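Long-range contacts in scaffolding protein (Clostridium cellulolyticum, PDB 1G43), which probably binds crystalline cellulose, as a family IIIa cellulose-binding domain of a cellulosomal scaffoldin that would hold the enzyme complex on its substrate: residues Ser7-Asn11 with Met141-Ile146; Lys27-Thr31 with Leu106-Gly110; Leu95-Leu99 with Ile112-Phe118. All coordinates share one frame; numbering follows the deposited sequence.

Contact 1 (Ser7-Asn11 with Met141-Ile146)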
loop_
_atom_site.group_PDB
_atom_site.type_symbol
_atom_site.label_atom_id
_atom_site.label_comp_id
_atom_site.label_asym_id
_atom_site.label_seq_id
_atom_site.Cartn_x
_atom_site.Cartn_y
_atom_site.Cartn_z
ATOM N N SER A 7 2.077 3.486 12.234
ATOM C CA SER A 7 1.504 4.725 11.745
ATOM C C SER A 7 1.802 4.673 10.244
ATOM O O SER A 7 2.840 4.137 9.851
ATOM C CB SER A 7 2.250 5.896 12.390
ATOM O OG SER A 7 1.954 7.145 11.762
ATOM N N VAL A 8 0.940 5.221 9.397
ATOM C CA VAL A 8 1.245 5.178 7.958
ATOM C C VAL A 8 1.009 6.471 7.173
ATOM O O VAL A 8 0.004 7.150 7.367
ATOM C CB VAL A 8 0.445 4.067 7.250
ATOM C CG1 VAL A 8 0.785 4.077 5.741
ATOM C CG2 VAL A 8 0.741 2.711 7.889
ATOM N N GLN A 9 1.940 6.820 6.304
ATOM C CA GLN A 9 1.780 7.995 5.468
ATOM C C GLN A 9 1.685 7.545 4.026
ATOM O O GLN A 9 2.198 6.476 3.655
ATOM C CB GLN A 9 2.928 8.967 5.652
ATOM C CG GLN A 9 2.723 9.886 6.824
ATOM C CD GLN A 9 3.806 10.927 6.912
ATOM O OE1 GLN A 9 4.996 10.607 7.027
ATOM N NE2 GLN A 9 3.413 12.177 6.844
ATOM N N PHE A 10 1.049 8.370 3.202
ATOM C CA PHE A 10 0.801 8.017 1.823
ATOM C C PHE A 10 1.036 9.173 0.850
ATOM O O PHE A 10 1.027 10.325 1.250
ATOM C CB PHE A 10 -0.649 7.531 1.755
ATOM C CG PHE A 10 -1.179 7.333 0.368
ATOM C CD1 PHE A 10 -1.107 6.102 -0.243
ATOM C CD2 PHE A 10 -1.780 8.375 -0.306
ATOM C CE1 PHE A 10 -1.641 5.895 -1.533
ATOM C CE2 PHE A 10 -2.306 8.193 -1.572
ATOM C CZ PHE A 10 -2.240 6.951 -2.191
ATOM N N ASN A 11 1.265 8.846 -0.424
ATOM C CA ASN A 11 1.450 9.834 -1.498
ATOM C C ASN A 11 1.398 9.076 -2.821
ATOM O O ASN A 11 1.666 7.874 -2.850
ATOM C CB ASN A 11 2.783 10.630 -1.333
ATOM C CG ASN A 11 3.931 10.163 -2.270
ATOM O OD1 ASN A 11 3.820 10.182 -3.502
ATOM N ND2 ASN A 11 5.060 9.779 -1.667
ATOM N N MET A 141 1.470 12.153 3.386
ATOM C CA MET A 141 0.501 12.757 4.277
ATOM C C MET A 141 -0.294 11.658 4.994
ATOM O O MET A 141 -0.322 10.517 4.548
ATOM C CB MET A 141 -0.446 13.645 3.481
ATOM C CG MET A 141 -1.344 12.878 2.519
ATOM S SD MET A 141 -2.384 14.061 1.639
ATOM C CE MET A 141 -3.963 13.231 1.621
ATOM N N ASP A 142 -0.946 12.006 6.097
ATOM C CA ASP A 142 -1.754 11.046 6.844
ATOM C C ASP A 142 -3.036 10.878 6.057
ATOM O O ASP A 142 -3.859 11.787 6.031
ATOM C CB ASP A 142 -2.100 11.600 8.224
ATOM C CG ASP A 142 -2.946 10.633 9.050
ATOM O OD1 ASP A 142 -2.453 9.540 9.442
ATOM O OD2 ASP A 142 -4.122 10.970 9.310
ATOM N N TRP A 143 -3.205 9.738 5.405
ATOM C CA TRP A 143 -4.393 9.494 4.608
ATOM C C TRP A 143 -5.006 8.209 5.168
ATOM O O TRP A 143 -4.461 7.109 5.048
ATOM C CB TRP A 143 -3.996 9.374 3.125
ATOM C CG TRP A 143 -5.099 8.999 2.153
ATOM C CD1 TRP A 143 -5.108 7.925 1.317
ATOM C CD2 TRP A 143 -6.329 9.712 1.899
ATOM N NE1 TRP A 143 -6.257 7.919 0.560
ATOM C CE2 TRP A 143 -7.023 9.001 0.897
ATOM C CE3 TRP A 143 -6.903 10.880 2.420
ATOM C CZ2 TRP A 143 -8.267 9.413 0.406
ATOM C CZ3 TRP A 143 -8.148 11.295 1.934
ATOM C CH2 TRP A 143 -8.815 10.563 0.942
ATOM N N GLN A 144 -6.158 8.391 5.788
ATOM C CA GLN A 144 -6.906 7.326 6.440
ATOM C C GLN A 144 -7.700 6.397 5.527
ATOM O O GLN A 144 -8.375 5.471 6.014
ATOM C CB GLN A 144 -7.864 7.966 7.434
ATOM C CG GLN A 144 -8.207 7.080 8.579
ATOM C CD GLN A 144 -7.233 7.239 9.720
ATOM O OE1 GLN A 144 -6.273 8.054 9.647
ATOM N NE2 GLN A 144 -7.460 6.470 10.792
ATOM N N LYS A 145 -7.650 6.640 4.219
ATOM C CA LYS A 145 -8.395 5.790 3.295
ATOM C C LYS A 145 -7.605 4.579 2.753
ATOM O O LYS A 145 -8.018 3.909 1.795
ATOM C CB LYS A 145 -8.966 6.609 2.131
ATOM C CG LYS A 145 -10.120 7.542 2.481
ATOM C CD LYS A 145 -11.238 6.797 3.152
ATOM C CE LYS A 145 -12.581 7.507 2.986
ATOM N NZ LYS A 145 -13.065 7.370 1.576
ATOM N N ILE A 146 -6.461 4.303 3.358
ATOM C CA ILE A 146 -5.706 3.126 2.967
ATOM C C ILE A 146 -5.562 2.342 4.258
ATOM O O ILE A 146 -5.696 2.906 5.350
ATOM C CB ILE A 146 -4.345 3.478 2.339
ATOM C CG1 ILE A 146 -3.685 4.642 3.066
ATOM C CG2 ILE A 146 -4.536 3.777 0.853
ATOM C CD1 ILE A 146 -2.672 4.204 4.097
HETATM O O HOH W 1 -1.790 7.473 5.117
#

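Contact 2 (Lys27-Thr31 with Leu106-Gly110)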
loop_
_atom_site.group_PDB
_atom_site.type_symbol
_atom_site.label_atom_id
_atom_site.label_comp_id
_atom_site.label_asym_id
_atom_site.label_seq_id
_atom_site.Cartn_x
_atom_site.Cartn_y
_atom_site.Cartn_z
ATOM N N LYS A 27 4.821 5.100 3.748
ATOM C CA LYS A 27 5.936 5.219 4.681
ATOM C C LYS A 27 5.301 4.674 5.956
ATOM O O LYS A 27 4.447 5.308 6.553
ATOM C CB LYS A 27 6.393 6.668 4.854
ATOM C CG LYS A 27 7.877 6.738 5.245
ATOM C CD LYS A 27 8.320 8.130 5.696
ATOM C CE LYS A 27 8.783 8.970 4.495
ATOM N NZ LYS A 27 9.888 8.281 3.700
ATOM N N VAL A 28 5.674 3.452 6.319
ATOM C CA VAL A 28 5.125 2.770 7.479
ATOM C C VAL A 28 6.076 2.873 8.671
ATOM O O VAL A 28 7.270 2.559 8.565
ATOM C CB VAL A 28 4.858 1.270 7.154
ATOM C CG1 VAL A 28 4.417 0.533 8.402
ATOM C CG2 VAL A 28 3.778 1.139 6.073
ATOM N N THR A 29 5.543 3.353 9.796
ATOM C CA THR A 29 6.338 3.506 11.010
ATOM C C THR A 29 5.893 2.582 12.128
ATOM O O THR A 29 4.708 2.531 12.490
ATOM C CB THR A 29 6.284 4.922 11.526
ATOM O OG1 THR A 29 6.878 5.790 10.562
ATOM C CG2 THR A 29 7.050 5.029 12.839
ATOM N N ASN A 30 6.860 1.851 12.663
ATOM C CA ASN A 30 6.626 0.909 13.755
ATOM C C ASN A 30 6.486 1.738 15.020
ATOM O O ASN A 30 7.459 2.263 15.540
ATOM C CB ASN A 30 7.824 -0.053 13.868
ATOM C CG ASN A 30 7.615 -1.166 14.908
ATOM O OD1 ASN A 30 6.716 -1.111 15.763
ATOM N ND2 ASN A 30 8.465 -2.178 14.841
ATOM N N THR A 31 5.261 1.878 15.502
ATOM C CA THR A 31 5.025 2.642 16.713
ATOM C C THR A 31 4.581 1.730 17.839
ATOM O O THR A 31 4.082 2.190 18.875
ATOM C CB THR A 31 3.957 3.691 16.503
ATOM O OG1 THR A 31 2.721 3.046 16.168
ATOM C CG2 THR A 31 4.380 4.646 15.406
ATOM N N LEU A 106 11.225 -4.980 11.184
ATOM C CA LEU A 106 11.267 -3.535 11.297
ATOM C C LEU A 106 11.446 -3.237 12.777
ATOM O O LEU A 106 10.625 -3.603 13.607
ATOM C CB LEU A 106 9.981 -2.926 10.770
ATOM C CG LEU A 106 9.893 -1.395 10.743
ATOM C CD1 LEU A 106 10.912 -0.793 9.732
ATOM C CD2 LEU A 106 8.481 -1.007 10.374
ATOM N N PRO A 107 12.535 -2.566 13.129
ATOM C CA PRO A 107 12.774 -2.255 14.541
ATOM C C PRO A 107 11.796 -1.230 15.123
ATOM O O PRO A 107 11.325 -0.323 14.420
ATOM C CB PRO A 107 14.207 -1.722 14.543
ATOM C CG PRO A 107 14.796 -2.198 13.187
ATOM C CD PRO A 107 13.613 -2.045 12.278
ATOM N N ALA A 108 11.514 -1.376 16.418
ATOM C CA ALA A 108 10.637 -0.462 17.142
ATOM C C ALA A 108 11.038 0.972 16.773
ATOM O O ALA A 108 12.218 1.329 16.813
ATOM C CB ALA A 108 10.786 -0.699 18.667
ATOM N N GLY A 109 10.053 1.787 16.407
ATOM C CA GLY A 109 10.337 3.151 16.007
ATOM C C GLY A 109 10.959 3.261 14.615
ATOM O O GLY A 109 11.284 4.365 14.178
ATOM N N GLY A 110 11.144 2.137 13.918
ATOM C CA GLY A 110 11.709 2.186 12.572
ATOM C C GLY A 110 10.675 2.514 11.473
ATOM O O GLY A 110 9.458 2.467 11.698
#

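Contact 3 (Leu95-Leu99 with Ile112-Phe118)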
loop_
_atom_site.group_PDB
_atom_site.type_symbol
_atom_site.label_atom_id
_atom_site.label_comp_id
_atom_site.label_asym_id
_atom_site.label_seq_id
_atom_site.Cartn_x
_atom_site.Cartn_y
_atom_site.Cartn_z
ATOM N N LEU A 95 -5.885 -3.487 -3.976
ATOM C CA LEU A 95 -4.515 -3.925 -4.116
ATOM C C LEU A 95 -4.082 -4.360 -2.729
ATOM O O LEU A 95 -4.434 -3.722 -1.759
ATOM C CB LEU A 95 -3.615 -2.766 -4.567
ATOM C CG LEU A 95 -2.108 -2.884 -4.280
ATOM C CD1 LEU A 95 -1.491 -4.148 -4.889
ATOM C CD2 LEU A 95 -1.435 -1.639 -4.804
ATOM N N GLU A 96 -3.354 -5.460 -2.631
ATOM C CA GLU A 96 -2.832 -5.865 -1.343
ATOM C C GLU A 96 -1.339 -5.985 -1.493
ATOM O O GLU A 96 -0.860 -6.789 -2.275
ATOM C CB GLU A 96 -3.386 -7.196 -0.860
ATOM C CG GLU A 96 -2.835 -7.544 0.518
ATOM C CD GLU A 96 -3.459 -8.786 1.105
ATOM O OE1 GLU A 96 -3.174 -9.890 0.598
ATOM O OE2 GLU A 96 -4.246 -8.653 2.059
ATOM N N VAL A 97 -0.605 -5.157 -0.760
ATOM C CA VAL A 97 0.846 -5.191 -0.805
ATOM C C VAL A 97 1.366 -6.039 0.352
ATOM O O VAL A 97 0.937 -5.876 1.498
ATOM C CB VAL A 97 1.430 -3.768 -0.726
ATOM C CG1 VAL A 97 2.931 -3.816 -0.806
ATOM C CG2 VAL A 97 0.903 -2.927 -1.861
ATOM N N ALA A 98 2.272 -6.960 0.067
ATOM C CA ALA A 98 2.820 -7.813 1.115
ATOM C C ALA A 98 4.307 -7.951 0.902
ATOM O O ALA A 98 4.816 -7.515 -0.112
ATOM C CB ALA A 98 2.177 -9.165 1.072
ATOM N N LEU A 99 5.002 -8.556 1.860
ATOM C CA LEU A 99 6.446 -8.758 1.754
ATOM C C LEU A 99 6.791 -10.222 2.026
ATOM O O LEU A 99 6.157 -10.875 2.854
ATOM C CB LEU A 99 7.201 -7.845 2.723
ATOM C CG LEU A 99 7.006 -6.336 2.525
ATOM C CD1 LEU A 99 5.883 -5.862 3.403
ATOM C CD2 LEU A 99 8.256 -5.587 2.884
ATOM N N ILE A 112 9.651 1.944 7.126
ATOM C CA ILE A 112 9.909 1.295 5.864
ATOM C C ILE A 112 9.157 2.085 4.783
ATOM O O ILE A 112 7.983 2.423 4.948
ATOM C CB ILE A 112 9.447 -0.194 5.862
ATOM C CG1 ILE A 112 9.812 -0.840 4.512
ATOM C CG2 ILE A 112 7.959 -0.284 6.214
ATOM C CD1 ILE A 112 9.381 -2.299 4.399
ATOM N N GLU A 113 9.844 2.402 3.691
ATOM C CA GLU A 113 9.230 3.119 2.587
ATOM C C GLU A 113 8.981 2.111 1.474
ATOM O O GLU A 113 9.860 1.346 1.114
ATOM C CB GLU A 113 10.129 4.243 2.096
ATOM C CG GLU A 113 9.491 5.020 0.950
ATOM C CD GLU A 113 10.314 6.216 0.494
ATOM O OE1 GLU A 113 11.461 6.387 0.978
ATOM O OE2 GLU A 113 9.811 6.986 -0.350
ATOM N N ILE A 114 7.764 2.110 0.946
ATOM C CA ILE A 114 7.361 1.164 -0.076
ATOM C C ILE A 114 6.682 1.878 -1.241
ATOM O O ILE A 114 5.554 2.342 -1.101
ATOM C CB ILE A 114 6.389 0.152 0.534
ATOM C CG1 ILE A 114 7.012 -0.456 1.787
ATOM C CG2 ILE A 114 6.058 -0.929 -0.467
ATOM C CD1 ILE A 114 6.171 -1.518 2.425
ATOM N N GLN A 115 7.356 1.953 -2.386
ATOM C CA GLN A 115 6.807 2.648 -3.546
ATOM C C GLN A 115 6.386 1.664 -4.584
ATOM O O GLN A 115 7.188 0.887 -5.077
ATOM C CB GLN A 115 7.802 3.658 -4.113
ATOM C CG GLN A 115 8.192 4.704 -3.061
ATOM C CD GLN A 115 9.009 5.860 -3.632
ATOM O OE1 GLN A 115 10.133 5.684 -4.088
ATOM N NE2 GLN A 115 8.435 7.053 -3.600
ATOM N N THR A 116 5.098 1.717 -4.898
ATOM C CA THR A 116 4.494 0.787 -5.826
ATOM C C THR A 116 3.615 1.458 -6.867
ATOM O O THR A 116 3.171 2.612 -6.719
ATOM C CB THR A 116 3.583 -0.220 -5.081
ATOM O OG1 THR A 116 2.332 0.420 -4.787
ATOM C CG2 THR A 116 4.213 -0.673 -3.753
ATOM N N ARG A 117 3.356 0.698 -7.926
ATOM C CA ARG A 117 2.484 1.159 -8.975
ATOM C C ARG A 117 1.939 -0.045 -9.718
ATOM O O ARG A 117 2.486 -1.145 -9.628
ATOM C CB ARG A 117 3.229 2.116 -9.934
ATOM C CG ARG A 117 4.068 1.455 -11.048
ATOM C CD ARG A 117 4.983 2.473 -11.742
ATOM N NE ARG A 117 6.282 1.871 -11.985
ATOM C CZ ARG A 117 6.696 1.438 -13.160
ATOM N NH1 ARG A 117 5.919 1.551 -14.230
ATOM N NH2 ARG A 117 7.869 0.848 -13.255
ATOM N N PHE A 118 0.831 0.157 -10.406
ATOM C CA PHE A 118 0.273 -0.895 -11.211
ATOM C C PHE A 118 -0.489 -0.297 -12.399
ATOM O O PHE A 118 -0.933 0.844 -12.360
ATOM C CB PHE A 118 -0.596 -1.864 -10.391
ATOM C CG PHE A 118 -1.827 -1.264 -9.809
ATOM C CD1 PHE A 118 -1.791 -0.630 -8.574
ATOM C CD2 PHE A 118 -3.044 -1.398 -10.452
ATOM C CE1 PHE A 118 -2.958 -0.145 -7.980
ATOM C CE2 PHE A 118 -4.219 -0.919 -9.874
ATOM C CZ PHE A 118 -4.174 -0.291 -8.628
#

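Contact 1 (Ser7-Asn11 with Met141-Ile146)
The indole of Trp143 brings its CD1 over one face of the Phe10 ring, 3.7 Å from Phe10 CD2, and the two side chains run alongside each other in the same direction. Their planes meet at 35°, with the centre of the Trp143 five-membered ring 5.1 Å from that of the Phe10 ring, an oblique pairing. Lys145 CB sits above one face of the indole, near its rim, while Trp143 NE1 is hydrogen-bonded to Ser133 O. The contact belongs to the beta-sandwich of the CBM3 fold: the loop before strand 147-150 lies along strand 6-11 and makes one antiparallel bridge with it. Phe10 and Met141 form its hydrogen-bonded pair, Phe10 N donating to Met141 O (2.9 Å) and Met141 N to Phe10 O (2.8 Å). The same Met141 O also receives a CA-H contact from Gln9. Inward of the bridge, Phe10 and Ile146 both pack on Tyr45 of strand 41-47, a strand of the other sheet. The first two torsions of Ile146 together (chi1 40°, chi2 97°) bring its CD1 to 3.8 Å from Val8 CG1. Past the bridge the chains are joined through a water. Trp143 N donates to it at 2.7 Å, and it lies 2.9 Å from Val8 O and 2.7 Å from Trp143 O, both of which can accept from it.

Contact 2 (Lys27-Thr31 with Leu106-Gly110)
Leu106 meets Asn30 in two ways. Its CD2 packs 3.7 Å from Asn30 CB, and its carbonyl O accepts from Asn30 ND2 at 2.9 Å. This O lies in the plane of the Asn30 amide, but the amide nitrogen stands 49° out of the Leu106 carbonyl plane, and the hydrogen bond is bent. With CG anti to the backbone N (chi1 -175°), the Asn30 side chain extends toward the Leu106-Ala108 backbone; its amide has further partners, ND2 donating to Ser34 O and OD1 being bonded to Ser32 OG. Pro107 opens a type II beta turn that ends at Gly110, and its O lies 3.6 Å from Asn30 CB. At Ala108 the methyl points away from the strand, while its CA comes to 3.8 Å from Asn30 CG. Gly109, at positive phi, presents its N to Asn30 O in a weak, bent bond. Gly110 turns its carbonyl back to the strand: Asn30 N donates to Gly110 O at 2.8 Å in a nearly straight bond (169°), and Thr29 CA adds a CA-H contact to the same oxygen. Thr29 CG2 also touches that O, at 3.7 Å, whereas Thr29 OG1 is bonded to Ser111 OG. The arrangement is that of a type II beta turn just ahead of strand 111-120, which closes on the end of its antiparallel neighbour, strand 18-30, in one sheet of the beta-sandwich.

Contact 3 (Leu95-Leu99 with Ile112-Phe118)
Leu99 and Ile112 meet end to end, CD2 of the leucine touching CD1 of the isoleucine at 3.8 Å, and so begin a row of side chains interleaved between two strands. The extended Ile112 chain, with CG1 anti to the backbone N (chi1 -177°), gives it this reach. Next along the row, Ile114 points between Leu99 and Val97, in loose contact with both. Its CD1 lies 4.5 Å from Leu99 CD1 and its CG2 lies 4.3 Å from Val97 CG1. Val97 in turn sets CG2 against Thr116 CG2, and Leu95 CD2 lies 4.3 Å from Thr116 OG1, an oxygen whose bond is made to Ala24 O. At the far end Leu95 and Phe118 run past one another, pointing opposite ways, so that the methyl CD2 comes obliquely against the ring, 3.8 Å from Phe118 CE1. All the touching side chains are buried, and no hydrogen bond links the two segments. The strand axes come no closer than 10.1 Å, with an angle of 137° between their directions: this is face-to-face packing of the two sheets of a beta-sandwich, whose alternate residues turn inward. Leu43 of strand 41-47 touches Val97 and Ile114, Phe57 of strand 55-66 lies against Leu95 and Thr116, and Phe81 of strand 77-88 meets both Leu95 and the ring of Phe118.

The three contacts share one beta-sandwich domain. Strands 6-11, 18-30 and 111-120 are successive neighbours in one antiparallel sheet and link them: Ser7 N and Gln9 N probably bond to Thr29 O and Lys27 O between contacts 1 and 2, as does Ile112 N to Val28 O between contacts 2 and 3. Contact 3 alone pairs this sheet with a strand of the opposite one. The centres lie about 14 Å (1 and 2), 13 Å (1 and 3) and 16 Å (2 and 3) apart. Along the chain, contact 1 encloses both others, whose segments alternate, so residues far apart in sequence are brought together in one sandwich, with contact 3 in its buried interior.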